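Local coordinates for hypothetical protein AF_1782 (Archaeoglobus fulgidus DSM 4304, PDB 2OO2), which is of unknown function but belongs to the DUF357 family and folds as a small bundle of three helices that pairs with a second copy, at residues K13-E16 with R17-R21; N34-A37 with Y38-D41; R43-E47 with K48-V52; E56-V59 with W60-W64. All coordinates share one frame; numbering follows the deposited sequence.

Interaction 1 of 4, residues K13-E16 with R17-R21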
loop_
_atom_site.group_PDB
_atom_site.type_symbol
_atom_site.label_atom_id
_atom_site.label_comp_id
_atom_site.label_asym_id
_atom_site.label_seq_id
_atom_site.Cartn_x
_atom_site.Cartn_y
_atom_site.Cartn_z
ATOM N N LYS A 13 -5.633 9.834 -9.590
ATOM C CA LYS A 13 -4.891 10.983 -9.123
ATOM C C LYS A 13 -3.476 10.412 -8.824
ATOM O O LYS A 13 -2.466 10.901 -9.317
ATOM C CB LYS A 13 -5.466 11.426 -7.791
ATOM C CG LYS A 13 -4.707 12.564 -7.083
ATOM C CD LYS A 13 -5.001 12.677 -5.609
ATOM C CE LYS A 13 -6.434 13.164 -5.375
ATOM N NZ LYS A 13 -6.868 13.338 -3.910
ATOM N N TRP A 14 -3.480 9.317 -8.113
ATOM C CA TRP A 14 -2.191 8.744 -7.603
ATOM C C TRP A 14 -1.454 8.009 -8.702
ATOM O O TRP A 14 -0.161 7.829 -8.689
ATOM C CB TRP A 14 -2.574 7.883 -6.448
ATOM C CG TRP A 14 -2.805 8.690 -5.219
ATOM C CD1 TRP A 14 -3.949 8.773 -4.485
ATOM C CD2 TRP A 14 -1.848 9.520 -4.562
ATOM N NE1 TRP A 14 -3.786 9.622 -3.426
ATOM C CE2 TRP A 14 -2.473 10.065 -3.437
ATOM C CE3 TRP A 14 -0.483 9.848 -4.828
ATOM C CZ2 TRP A 14 -1.822 10.959 -2.587
ATOM C CZ3 TRP A 14 0.164 10.724 -3.980
ATOM C CH2 TRP A 14 -0.482 11.264 -2.869
ATOM N N LEU A 15 -2.211 7.502 -9.645
ATOM C CA LEU A 15 -1.667 6.868 -10.801
ATOM C C LEU A 15 -1.063 7.871 -11.759
ATOM O O LEU A 15 0.035 7.671 -12.228
ATOM C CB LEU A 15 -2.684 5.969 -11.483
ATOM C CG LEU A 15 -2.377 5.009 -12.586
ATOM C CD1 LEU A 15 -1.371 3.926 -12.237
ATOM C CD2 LEU A 15 -3.709 4.316 -12.889
ATOM N N GLU A 16 -1.740 8.979 -12.044
ATOM C CA GLU A 16 -1.113 9.988 -12.883
ATOM C C GLU A 16 0.167 10.574 -12.197
ATOM O O GLU A 16 1.130 10.862 -12.873
ATOM C CB GLU A 16 -2.075 11.079 -13.188
ATOM C CG GLU A 16 -3.301 10.554 -13.899
ATOM C CD GLU A 16 -4.414 11.639 -14.004
ATOM O OE1 GLU A 16 -4.335 12.719 -13.337
ATOM O OE2 GLU A 16 -5.369 11.376 -14.771
ATOM N N ARG A 17 0.177 10.675 -10.882
ATOM C CA ARG A 17 1.319 11.236 -10.165
ATOM C C ARG A 17 2.486 10.244 -10.297
ATOM O O ARG A 17 3.603 10.676 -10.598
ATOM C CB ARG A 17 0.972 11.524 -8.690
ATOM C CG ARG A 17 0.103 12.835 -8.497
ATOM C CD ARG A 17 -0.461 12.867 -7.125
ATOM N NE ARG A 17 -1.314 14.059 -6.937
ATOM C CZ ARG A 17 -1.886 14.346 -5.767
ATOM N NH1 ARG A 17 -1.716 13.545 -4.718
ATOM N NH2 ARG A 17 -2.656 15.412 -5.658
ATOM N N ILE A 18 2.238 8.943 -10.118
ATOM C CA ILE A 18 3.378 7.973 -10.046
ATOM C C ILE A 18 3.993 7.701 -11.428
ATOM O O ILE A 18 5.216 7.449 -11.586
ATOM C CB ILE A 18 2.944 6.683 -9.302
ATOM C CG1 ILE A 18 4.182 5.963 -8.772
ATOM C CG2 ILE A 18 2.001 5.745 -10.151
ATOM C CD1 ILE A 18 3.841 4.728 -7.852
ATOM N N GLU A 19 3.148 7.766 -12.454
ATOM C CA GLU A 19 3.593 7.607 -13.861
ATOM C C GLU A 19 4.625 8.683 -14.180
ATOM O O GLU A 19 5.585 8.442 -14.894
ATOM C CB GLU A 19 2.357 7.619 -14.818
ATOM C CG GLU A 19 1.665 6.275 -14.808
ATOM C CD GLU A 19 0.308 6.251 -15.567
ATOM O OE1 GLU A 19 -0.234 7.340 -15.828
ATOM O OE2 GLU A 19 -0.154 5.144 -15.920
ATOM N N GLU A 20 4.468 9.858 -13.604
ATOM C CA GLU A 20 5.528 10.897 -13.680
ATOM C C GLU A 20 6.664 10.629 -12.693
ATOM O O GLU A 20 7.822 10.800 -13.031
ATOM C CB GLU A 20 4.979 12.292 -13.433
ATOM C CG GLU A 20 4.070 12.755 -14.520
ATOM C CD GLU A 20 4.723 12.686 -15.908
ATOM O OE1 GLU A 20 5.936 13.062 -16.074
ATOM O OE2 GLU A 20 4.008 12.242 -16.832
ATOM N N ARG A 21 6.323 10.231 -11.479
ATOM C CA ARG A 21 7.279 10.156 -10.396
ATOM C C ARG A 21 8.342 9.099 -10.694
ATOM O O ARG A 21 9.541 9.295 -10.366
ATOM C CB ARG A 21 6.558 9.812 -9.093
ATOM C CG ARG A 21 7.375 9.981 -7.811
ATOM C CD ARG A 21 7.651 11.457 -7.522
ATOM N NE ARG A 21 8.169 11.604 -6.195
ATOM C CZ ARG A 21 9.465 11.831 -5.955
ATOM N NH1 ARG A 21 9.880 11.953 -4.700
ATOM N NH2 ARG A 21 10.308 12.009 -6.962
HETATM O O HOH W 1 0.990 11.263 -15.710
#
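W14 O is gripped by two N-H groups: I18 N, one turn later in the same helix, at 3.0 Å, and the indole NE1 of W62 on helix 51-70. The I18 bond arrives 41° out of the carbonyl plane, further than in the neighbouring bonds R17 N to K13 O and E19 N to L15 O, whose donors are tilted 22°. Side chains can also make contacts along a helix, and here R17 supplies the example, reaching back to K13 four residues earlier and to W14 three residues earlier. Its chain runs extended from CG to NE beside K13 and brings the guanidinium over the six-membered ring of W14, a cation-pi contact with CZ 4.5 Å from the ring centroid. The two planes stand 88° apart, so the group is upright on the indole, NH1 reaching down to W14 CH2 at 3.2 Å. K13 CD lies against one guanidinium face, 3.5 Å from R17 CZ, while its NZ turns off to a salt bridge with E10. All of this belongs to helix 3-21 of the three-helix bundle, which also presents L15 and I18 to I39 of helix 29-47. A leucine in place of W14 would probably cost R17 the pi surface under its charge and leave K13 as the main group bracing the guanidinium. Nearby, a water donates to E16 O at 2.9 Å and, weakly, to E20 OE2.

Interaction 2 of 4, residues N34-A37 with Y38-D41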
loop_
_atom_site.group_PDB
_atom_site.type_symbol
_atom_site.label_atom_id
_atom_site.label_comp_id
_atom_site.label_asym_id
_atom_site.label_seq_id
_atom_site.Cartn_x
_atom_site.Cartn_y
_atom_site.Cartn_z
ATOM N N ASN A 34 9.146 -3.987 -9.324
ATOM C CA ASN A 34 7.915 -4.012 -8.510
ATOM C C ASN A 34 7.017 -2.814 -8.755
ATOM O O ASN A 34 5.717 -2.950 -8.984
ATOM C CB ASN A 34 8.273 -4.159 -7.019
ATOM C CG ASN A 34 8.834 -5.553 -6.687
ATOM O OD1 ASN A 34 8.863 -6.426 -7.536
ATOM N ND2 ASN A 34 9.304 -5.739 -5.477
ATOM N N ILE A 35 7.634 -1.646 -8.718
ATOM C CA ILE A 35 6.951 -0.368 -9.041
ATOM C C ILE A 35 6.145 -0.400 -10.394
ATOM O O ILE A 35 4.880 -0.184 -10.422
ATOM C CB ILE A 35 7.843 0.926 -8.863
ATOM C CG1 ILE A 35 8.381 1.007 -7.418
ATOM C CG2 ILE A 35 6.990 2.205 -9.157
ATOM C CD1 ILE A 35 9.559 2.029 -7.222
ATOM N N GLU A 36 6.869 -0.679 -11.481
ATOM C CA GLU A 36 6.267 -0.795 -12.819
ATOM C C GLU A 36 5.270 -1.901 -12.884
ATOM O O GLU A 36 4.190 -1.684 -13.536
ATOM C CB GLU A 36 7.291 -0.924 -13.965
ATOM C CG GLU A 36 6.652 -0.902 -15.459
ATOM C CD GLU A 36 5.497 0.196 -15.761
ATOM O OE1 GLU A 36 5.813 1.442 -15.788
ATOM O OE2 GLU A 36 4.301 -0.204 -16.034
ATOM N N ALA A 37 5.523 -2.986 -12.135
ATOM C CA ALA A 37 4.656 -4.205 -12.154
ATOM C C ALA A 37 3.315 -3.747 -11.551
ATOM O O ALA A 37 2.186 -3.916 -12.208
ATOM C CB ALA A 37 5.229 -5.366 -11.370
ATOM N N TYR A 38 3.357 -3.063 -10.381
ATOM C CA TYR A 38 1.974 -2.614 -9.808
ATOM C C TYR A 38 1.420 -1.464 -10.537
ATOM O O TYR A 38 0.061 -1.366 -10.714
ATOM C CB TYR A 38 2.148 -2.212 -8.329
ATOM C CG TYR A 38 2.337 -3.354 -7.374
ATOM C CD1 TYR A 38 1.312 -4.153 -7.008
ATOM C CD2 TYR A 38 3.606 -3.619 -6.770
ATOM C CE1 TYR A 38 1.408 -5.154 -6.117
ATOM C CE2 TYR A 38 3.737 -4.670 -5.817
ATOM C CZ TYR A 38 2.660 -5.443 -5.499
ATOM O OH TYR A 38 2.680 -6.519 -4.581
ATOM N N ILE A 39 2.216 -0.539 -11.031
ATOM C CA ILE A 39 1.670 0.504 -12.015
ATOM C C ILE A 39 0.906 -0.126 -13.183
ATOM O O ILE A 39 -0.308 0.252 -13.432
ATOM C CB ILE A 39 2.677 1.552 -12.584
ATOM C CG1 ILE A 39 3.089 2.571 -11.518
ATOM C CG2 ILE A 39 2.082 2.366 -13.834
ATOM C CD1 ILE A 39 4.609 3.068 -11.783
ATOM N N SER A 40 1.559 -1.083 -13.879
ATOM C CA SER A 40 0.873 -1.829 -14.989
ATOM C C SER A 40 -0.466 -2.441 -14.518
ATOM O O SER A 40 -1.565 -2.263 -15.182
ATOM C CB SER A 40 1.745 -2.946 -15.563
ATOM O OG SER A 40 1.112 -3.549 -16.694
ATOM N N ASP A 41 -0.401 -3.174 -13.391
ATOM C CA ASP A 41 -1.568 -3.834 -12.804
ATOM C C ASP A 41 -2.620 -2.792 -12.415
ATOM O O ASP A 41 -3.876 -2.952 -12.798
ATOM C CB ASP A 41 -1.115 -4.626 -11.560
ATOM C CG ASP A 41 -0.681 -6.049 -11.870
ATOM O OD1 ASP A 41 -0.456 -6.457 -13.030
ATOM O OD2 ASP A 41 -0.650 -6.789 -10.864
HETATM O O HOH W 2 2.377 -6.245 -13.772
#
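I35 and I39 meet at their methyl ends, the two side chains set at a slant to each other on successive turns of helix 29-47. The touching atoms are I35 CG2 and I39 CD1, 3.6 Å apart. In I35 it is the CG2 branch, anti to the backbone N, that turns toward the following turn, and I39 sends its longer CG1-CD1 arm back to meet it, with CD1 also 3.5 Å from I35 O. On another side of the helix Y38 leans back toward the preceding turn. Its CG stands anti to the carbonyl carbon (chi1 -74°), which brings ring atom CD2 to 3.1 Å from N34 O, the same oxygen that receives Y38 N at 2.7 Å. The ring thus lies close to the backbone of its own helix, and beyond it are W60 and W64 of helix 51-70, whose ring planes run within about 20° of its own. A serine at Y38 would probably take the phenol ring away from W60 and W64 and open a gap between the two helices. Two sides of the helix thus face neighbours: I39 toward helix 3-21, Y38 toward helix 51-70. Elsewhere A37 O accepts D41 N at 2.9 Å and a water that also donates to D41 OD1 at 2.9 Å. Apolar and aromatic groups therefore do much of the joining to the other helices, while A37 O and the D41 carboxylate also share a water.

Interaction 3 of 4, residues R43-E47 with K48-V52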
loop_
_atom_site.group_PDB
_atom_site.type_symbol
_atom_site.label_atom_id
_atom_site.label_comp_id
_atom_site.label_asym_id
_atom_site.label_seq_id
_atom_site.Cartn_x
_atom_site.Cartn_y
_atom_site.Cartn_z
ATOM N N ARG A 43 -3.245 0.187 -13.660
ATOM C CA ARG A 43 -3.750 0.649 -15.017
ATOM C C ARG A 43 -4.740 -0.356 -15.578
ATOM O O ARG A 43 -5.883 0.030 -15.983
ATOM C CB ARG A 43 -2.577 0.886 -16.016
ATOM C CG ARG A 43 -1.951 2.276 -15.821
ATOM C CD ARG A 43 -1.263 2.847 -17.102
ATOM N NE ARG A 43 -0.191 1.937 -17.528
ATOM C CZ ARG A 43 1.123 2.179 -17.469
ATOM N NH1 ARG A 43 1.607 3.360 -17.046
ATOM N NH2 ARG A 43 1.964 1.211 -17.849
ATOM N N TYR A 44 -4.344 -1.632 -15.545
ATOM C CA TYR A 44 -5.167 -2.727 -16.119
ATOM C C TYR A 44 -6.489 -2.903 -15.391
ATOM O O TYR A 44 -7.565 -2.926 -16.064
ATOM C CB TYR A 44 -4.434 -4.048 -16.095
ATOM C CG TYR A 44 -5.280 -5.252 -16.519
ATOM C CD1 TYR A 44 -5.803 -5.378 -17.868
ATOM C CD2 TYR A 44 -5.569 -6.249 -15.615
ATOM C CE1 TYR A 44 -6.548 -6.535 -18.235
ATOM C CE2 TYR A 44 -6.328 -7.403 -15.971
ATOM C CZ TYR A 44 -6.854 -7.466 -17.289
ATOM O OH TYR A 44 -7.514 -8.588 -17.591
ATOM N N PHE A 45 -6.442 -3.048 -14.062
ATOM C CA PHE A 45 -7.687 -3.085 -13.287
ATOM C C PHE A 45 -8.531 -1.826 -13.364
ATOM O O PHE A 45 -9.806 -1.927 -13.359
ATOM C CB PHE A 45 -7.417 -3.481 -11.815
ATOM C CG PHE A 45 -6.767 -4.865 -11.664
ATOM C CD1 PHE A 45 -7.395 -6.010 -12.152
ATOM C CD2 PHE A 45 -5.507 -5.002 -11.058
ATOM C CE1 PHE A 45 -6.834 -7.270 -12.087
ATOM C CE2 PHE A 45 -4.927 -6.297 -10.972
ATOM C CZ PHE A 45 -5.562 -7.416 -11.467
ATOM N N LEU A 46 -7.894 -0.656 -13.409
ATOM C CA LEU A 46 -8.655 0.578 -13.514
ATOM C C LEU A 46 -9.477 0.537 -14.803
ATOM O O LEU A 46 -10.672 0.788 -14.781
ATOM C CB LEU A 46 -7.765 1.803 -13.478
ATOM C CG LEU A 46 -8.588 3.115 -13.583
ATOM C CD1 LEU A 46 -9.609 3.384 -12.357
ATOM C CD2 LEU A 46 -7.664 4.292 -13.788
ATOM N N GLU A 47 -8.833 0.162 -15.904
ATOM C CA GLU A 47 -9.521 0.157 -17.180
ATOM C C GLU A 47 -10.727 -0.775 -17.255
ATOM O O GLU A 47 -11.760 -0.369 -17.791
ATOM C CB GLU A 47 -8.569 -0.060 -18.348
ATOM C CG GLU A 47 -9.231 0.458 -19.638
ATOM C CD GLU A 47 -8.440 1.555 -20.291
ATOM O OE1 GLU A 47 -9.060 2.602 -20.611
ATOM O OE2 GLU A 47 -7.200 1.370 -20.496
ATOM N N LYS A 48 -10.625 -1.983 -16.703
ATOM C CA LYS A 48 -11.752 -2.936 -16.726
ATOM C C LYS A 48 -12.728 -2.737 -15.567
ATOM O O LYS A 48 -13.651 -3.550 -15.394
ATOM C CB LYS A 48 -11.262 -4.377 -16.732
ATOM C CG LYS A 48 -10.532 -4.782 -15.466
ATOM C CD LYS A 48 -9.854 -6.151 -15.544
ATOM C CE LYS A 48 -10.826 -7.270 -15.900
ATOM N NZ LYS A 48 -11.578 -7.881 -14.768
ATOM N N GLY A 49 -12.501 -1.715 -14.739
ATOM C CA GLY A 49 -13.433 -1.405 -13.634
ATOM C C GLY A 49 -13.266 -2.232 -12.378
ATOM O O GLY A 49 -14.178 -2.345 -11.591
ATOM N N ASP A 50 -12.076 -2.821 -12.131
ATOM C CA ASP A 50 -11.953 -3.471 -10.865
ATOM C C ASP A 50 -11.303 -2.444 -9.926
ATOM O O ASP A 50 -10.044 -2.474 -9.704
ATOM C CB ASP A 50 -11.154 -4.779 -10.949
ATOM C CG ASP A 50 -11.230 -5.593 -9.695
ATOM O OD1 ASP A 50 -11.541 -5.109 -8.505
ATOM O OD2 ASP A 50 -10.983 -6.806 -9.879
ATOM N N LEU A 51 -12.119 -1.569 -9.357
ATOM C CA LEU A 51 -11.631 -0.380 -8.586
ATOM C C LEU A 51 -10.850 -0.702 -7.325
ATOM O O LEU A 51 -9.744 -0.065 -7.091
ATOM C CB LEU A 51 -12.778 0.596 -8.283
ATOM C CG LEU A 51 -13.384 1.173 -9.547
ATOM C CD1 LEU A 51 -14.565 2.077 -9.113
ATOM C CD2 LEU A 51 -12.415 1.970 -10.364
ATOM N N VAL A 52 -11.305 -1.711 -6.578
ATOM C CA VAL A 52 -10.615 -2.051 -5.316
ATOM C C VAL A 52 -9.200 -2.539 -5.687
ATOM O O VAL A 52 -8.177 -2.092 -5.056
ATOM C CB VAL A 52 -11.290 -3.181 -4.554
ATOM C CG1 VAL A 52 -10.644 -3.420 -3.268
ATOM C CG2 VAL A 52 -12.758 -2.772 -4.194
#
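K48, F45 and D50 carry most of this contact, at the point where one helix stops and the chain turns back into the next. K48 folds its side chain over the last helical turn. Its CG sits between the backbone N and the carbonyl carbon (chi1 65°), and the aliphatic part is thereby laid across Y44, with CD over one face of the phenol ring, 4.0 Å from its centroid. This is a CH-pi contact, displaced toward the rim on the CZ side, where CD comes within 3.7 Å of Y44 CZ. F45 lies alongside both K48 and D50, pointing the same way; its CB is 4.0 Å from D50 CB, and its ring plane is turned 73° from the carboxylate. The backbone beneath illustrates how a helix commonly ends. D50 N returns to F45 O at 2.7 Å and G49 N to L46 O at 3.1 Å, the latter well above the carbonyl plane. With the positive phi of G49 (82°), these bonds make a Schellman motif, and they occupy carbonyls that have no further helical turn to serve them. D50 then becomes the N-cap of the following helix, OD1 making a weak hydrogen bond to R53 N. Across the turn, L46 CD1 meets L51 CD2 at 3.7 Å. The contact closes the link between helices 29-47 and 51-70: F45 continues onto A54 and C57, L46 and L51 reach L12 and L7 of helix 3-21, and L51 also packs on L3 of the second subunit.

Interaction 4 of 4, residues E56-V59 with W60-W64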
loop_
_atom_site.group_PDB
_atom_site.type_symbol
_atom_site.label_atom_id
_atom_site.label_comp_id
_atom_site.label_asym_id
_atom_site.label_seq_id
_atom_site.Cartn_x
_atom_site.Cartn_y
_atom_site.Cartn_z
ATOM N N GLU A 56 -5.740 -0.767 -4.805
ATOM C CA GLU A 56 -4.825 -1.588 -4.037
ATOM C C GLU A 56 -3.463 -1.570 -4.754
ATOM O O GLU A 56 -2.364 -1.407 -4.079
ATOM C CB GLU A 56 -5.373 -2.995 -4.011
ATOM C CG GLU A 56 -4.629 -3.926 -3.027
ATOM C CD GLU A 56 -5.069 -5.381 -3.083
ATOM O OE1 GLU A 56 -5.465 -5.916 -4.120
ATOM O OE2 GLU A 56 -5.001 -6.013 -2.053
ATOM N N CYS A 57 -3.447 -1.753 -6.073
ATOM C CA CYS A 57 -2.076 -1.796 -6.810
ATOM C C CYS A 57 -1.382 -0.442 -6.811
ATOM O O CYS A 57 -0.041 -0.406 -6.607
ATOM C CB CYS A 57 -2.193 -2.431 -8.233
ATOM S SG CYS A 57 -2.691 -4.100 -8.256
ATOM N N VAL A 58 -2.075 0.703 -6.944
ATOM C CA VAL A 58 -1.473 2.048 -6.908
ATOM C C VAL A 58 -0.774 2.336 -5.531
ATOM O O VAL A 58 0.426 2.830 -5.489
ATOM C CB VAL A 58 -2.379 3.204 -7.437
ATOM C CG1 VAL A 58 -3.261 3.762 -6.348
ATOM C CG2 VAL A 58 -1.443 4.342 -8.006
ATOM N N VAL A 59 -1.394 1.847 -4.444
ATOM C CA VAL A 59 -0.882 2.073 -3.083
ATOM C C VAL A 59 0.365 1.201 -3.007
ATOM O O VAL A 59 1.400 1.739 -2.527
ATOM C CB VAL A 59 -1.796 1.613 -2.045
ATOM C CG1 VAL A 59 -1.278 1.861 -0.711
ATOM C CG2 VAL A 59 -3.107 2.548 -2.130
ATOM N N TRP A 60 0.273 -0.078 -3.399
ATOM C CA TRP A 60 1.553 -0.922 -3.383
ATOM C C TRP A 60 2.613 -0.251 -4.213
ATOM O O TRP A 60 3.847 -0.279 -3.779
ATOM C CB TRP A 60 1.316 -2.365 -3.889
ATOM C CG TRP A 60 0.827 -3.283 -2.778
ATOM C CD1 TRP A 60 -0.494 -3.627 -2.498
ATOM C CD2 TRP A 60 1.606 -3.887 -1.759
ATOM N NE1 TRP A 60 -0.583 -4.489 -1.473
ATOM C CE2 TRP A 60 0.716 -4.651 -0.950
ATOM C CE3 TRP A 60 2.995 -3.862 -1.445
ATOM C CZ2 TRP A 60 1.116 -5.337 0.167
ATOM C CZ3 TRP A 60 3.408 -4.610 -0.362
ATOM C CH2 TRP A 60 2.500 -5.340 0.448
ATOM N N ALA A 61 2.271 0.218 -5.427
ATOM C CA ALA A 61 3.328 0.916 -6.254
ATOM C C ALA A 61 4.004 2.085 -5.491
ATOM O O ALA A 61 5.302 2.155 -5.387
ATOM C CB ALA A 61 2.794 1.365 -7.629
ATOM N N TRP A 62 3.179 2.933 -4.875
ATOM C CA TRP A 62 3.702 4.021 -4.054
ATOM C C TRP A 62 4.534 3.588 -2.828
ATOM O O TRP A 62 5.556 4.255 -2.503
ATOM C CB TRP A 62 2.557 4.950 -3.649
ATOM C CG TRP A 62 2.314 5.980 -4.687
ATOM C CD1 TRP A 62 1.194 6.074 -5.548
ATOM C CD2 TRP A 62 3.139 7.116 -4.997
ATOM N NE1 TRP A 62 1.337 7.159 -6.338
ATOM C CE2 TRP A 62 2.488 7.844 -6.020
ATOM C CE3 TRP A 62 4.380 7.599 -4.496
ATOM C CZ2 TRP A 62 3.036 9.009 -6.582
ATOM C CZ3 TRP A 62 4.896 8.748 -5.037
ATOM C CH2 TRP A 62 4.250 9.432 -6.081
ATOM N N ALA A 63 4.146 2.478 -2.172
ATOM C CA ALA A 63 4.852 2.034 -0.979
ATOM C C ALA A 63 6.254 1.551 -1.392
ATOM O O ALA A 63 7.198 1.835 -0.671
ATOM C CB ALA A 63 4.142 0.910 -0.238
ATOM N N TRP A 64 6.380 0.800 -2.482
ATOM C CA TRP A 64 7.723 0.281 -2.942
ATOM C C TRP A 64 8.598 1.484 -3.266
ATOM O O TRP A 64 9.842 1.471 -2.964
ATOM C CB TRP A 64 7.629 -0.623 -4.178
ATOM C CG TRP A 64 7.265 -2.053 -3.802
ATOM C CD1 TRP A 64 6.006 -2.596 -3.793
ATOM C CD2 TRP A 64 8.148 -3.050 -3.300
ATOM N NE1 TRP A 64 6.064 -3.907 -3.330
ATOM C CE2 TRP A 64 7.373 -4.201 -3.018
ATOM C CE3 TRP A 64 9.542 -3.088 -3.066
ATOM C CZ2 TRP A 64 7.942 -5.383 -2.505
ATOM C CZ3 TRP A 64 10.107 -4.282 -2.583
ATOM C CH2 TRP A 64 9.318 -5.392 -2.297
#
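W60 begins the second turn of this span of helix 51-70, a helix of the three-helix bundle that also meets the second subunit. Its N-H bonds to E56 O at 3.0 Å, nearly straight at 173°, and the same oxygen lies at the edge of the indole, 3.3 Å from CD1. CG is anti to the carbonyl carbon (chi1 -85°), a setting that turns the CD1 edge back toward the preceding turn, beside the extended chain of E56, whose carboxylate goes on to a salt bridge with R53. W60 also meets V59 of the second subunit. A61 follows with a 2.7 Å bond from its N to C57 O, and its small CB, 3.5 Å from both C57 O and V58 O, packs against I18 and Y38 of the two other helices. W62 repeats the W60 pattern toward helix 3-21: N donates to V58 O at 2.8 Å, the pyrrole atom CD1 has V58 CG2 beside it at 4.0 Å, and the ring stands edge-to-face with W14. A63 N reaches V59 O, and its methyl packs on A63 of the second subunit, a meeting of two small side chains consistent with a close approach of the two helices. W64, one turn beyond W60, stands edge-to-face with F31 and packs on I67 of the second subunit, while its N bonds back to W60 O at 3.0 Å.

The four contacts follow one another along the chain, yet they pack together. Interaction 1 lies on helix 3-21, interaction 2 on helix 29-47 and interaction 4 on helix 51-70, with centres 8 to 12 Å apart, while interaction 3 sits at the turn joining the last two helices, 13 to 15 Å from the others. Side chains pass between them: L15 CD2 meets L46 CD2 at 4.1 Å, and E19 OE2 holds R43 NH1 in a salt bridge at 2.7 Å. Residues that make local contacts within each helix thus also join the helices to one another. Interactions 3 and 4 both also touch the second subunit, tying the bundle to its partner.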